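Local coordinates for protein exosome complex component Rrp42 (Pyrococcus abyssi, PDB 2PO1) that is probably a non-catalytic subunit of the archaeal RNA-degrading exosome that helps shape the active site of its partner Rrp41, at residues L54-G58 with S59-L63. Residues are numbered along the deposited sequence; the frame is centred on the assembly and turned at random.
Sequences LVKLG and STQVL
Lys-56 and Gln-61 face each other as a non-hydrogen-bonded pair of a tight antiparallel hairpin, their side chains running side by side in the same direction. Strands 51-57 and 60-71, which form it, are neighbours in the mixed five-stranded sheet of this RNase PH-family protein. Each side chain has CG beside its own backbone N (chi1 -56° and -53°) and stays extended beyond it, which lays the lysine methylenes along the glutamine amide: Gln-61 OE1 sits 3.2 Å from Lys-56 CE, and Gln-61 CD lies 3.7 Å from Lys-56 CD. On the same face, Leu-54 CD1 comes within 4.3 Å of Leu-63 CG, a loose apolar touch.

The other face carries Val-55, Leu-57, Thr-60 and Val-62. Both valines pack on helix 152-166, while Leu-57 CB and Thr-60 CB meet at 4.2 Å.

Val-55 and Val-62 exchange two nearly straight backbone bonds, Val-55 N to Val-62 O being 2.9 Å. At the type II' turn through Gly-58, whose positive phi suits it, and Ser-59, the bonds between Leu-57 and Thr-60 are more bent, with Thr-60 N 2.9 Å from Leu-57 O and above its carbonyl plane. Polar groups are thus met on both faces: Gly-150 O and Asp-149 N satisfy the buried Thr-60 hydroxyl, while Lys-56 lends its methylenes to the Gln-61 amide and its amine to a salt bridge with Glu-40.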
# COMPACT_ATOMS: atom_id res chain seq x y z
N LEU C 54 -14.33 -3.04 27.62
CA LEU C 54 -13.02 -2.53 28.03
C LEU C 54 -12.50 -3.59 29.02
O LEU C 54 -13.18 -3.86 30.03
CB LEU C 54 -13.17 -1.18 28.73
CG LEU C 54 -11.84 -0.59 29.19
CD1 LEU C 54 -10.92 -0.24 28.03
CD2 LEU C 54 -12.11 0.62 29.92
N VAL C 55 -11.34 -4.20 28.71
CA VAL C 55 -10.69 -5.14 29.62
C VAL C 55 -9.35 -4.62 30.09
O VAL C 55 -8.61 -4.10 29.30
CB VAL C 55 -10.57 -6.54 29.00
CG1 VAL C 55 -9.77 -7.47 29.89
CG2 VAL C 55 -11.98 -7.12 28.85
N LYS C 56 -9.10 -4.70 31.40
CA LYS C 56 -7.80 -4.35 31.98
C LYS C 56 -7.28 -5.58 32.66
O LYS C 56 -8.00 -6.14 33.51
CB LYS C 56 -7.96 -3.21 32.99
CG LYS C 56 -8.63 -1.99 32.38
CD LYS C 56 -8.59 -0.78 33.32
CE LYS C 56 -9.66 0.22 32.92
NZ LYS C 56 -9.99 1.19 34.05
N LEU C 57 -6.09 -6.03 32.25
CA LEU C 57 -5.32 -7.04 32.96
C LEU C 57 -4.19 -6.24 33.59
O LEU C 57 -3.27 -5.85 32.89
CB LEU C 57 -4.76 -8.06 31.98
CG LEU C 57 -5.48 -9.37 31.84
CD1 LEU C 57 -7.05 -9.30 31.82
CD2 LEU C 57 -4.92 -10.23 30.72
N GLY C 58 -4.34 -5.91 34.88
CA GLY C 58 -3.45 -4.96 35.53
C GLY C 58 -3.59 -3.73 34.65
O GLY C 58 -4.71 -3.27 34.41
N SER C 59 -2.45 -3.29 34.11
CA SER C 59 -2.39 -2.04 33.41
C SER C 59 -2.54 -2.25 31.92
O SER C 59 -2.60 -1.29 31.19
CB SER C 59 -1.05 -1.37 33.68
OG SER C 59 -1.03 -0.77 34.97
N THR C 60 -2.55 -3.49 31.45
CA THR C 60 -2.87 -3.75 30.07
C THR C 60 -4.34 -3.40 29.87
O THR C 60 -5.21 -3.86 30.60
CB THR C 60 -2.67 -5.25 29.70
OG1 THR C 60 -1.27 -5.50 29.53
CG2 THR C 60 -3.38 -5.59 28.41
N GLN C 61 -4.65 -2.59 28.86
CA GLN C 61 -6.06 -2.25 28.62
C GLN C 61 -6.36 -2.47 27.20
O GLN C 61 -5.62 -1.99 26.35
CB GLN C 61 -6.27 -0.78 28.86
CG GLN C 61 -5.76 -0.38 30.18
CD GLN C 61 -6.52 0.79 30.70
OE1 GLN C 61 -7.72 0.88 30.49
NE2 GLN C 61 -5.83 1.68 31.37
N VAL C 62 -7.47 -3.14 26.91
CA VAL C 62 -7.83 -3.25 25.53
C VAL C 62 -9.33 -3.00 25.39
O VAL C 62 -10.10 -3.38 26.26
CB VAL C 62 -7.41 -4.59 24.93
CG1 VAL C 62 -6.25 -5.22 25.66
CG2 VAL C 62 -8.53 -5.45 24.80
N LEU C 63 -9.72 -2.28 24.35
CA LEU C 63 -11.12 -2.03 24.09
C LEU C 63 -11.47 -2.82 22.90
O LEU C 63 -10.76 -2.73 21.84
CB LEU C 63 -11.27 -0.61 23.57
CG LEU C 63 -12.39 0.29 24.04
CD1 LEU C 63 -12.50 1.59 23.15
CD2 LEU C 63 -13.76 -0.42 24.40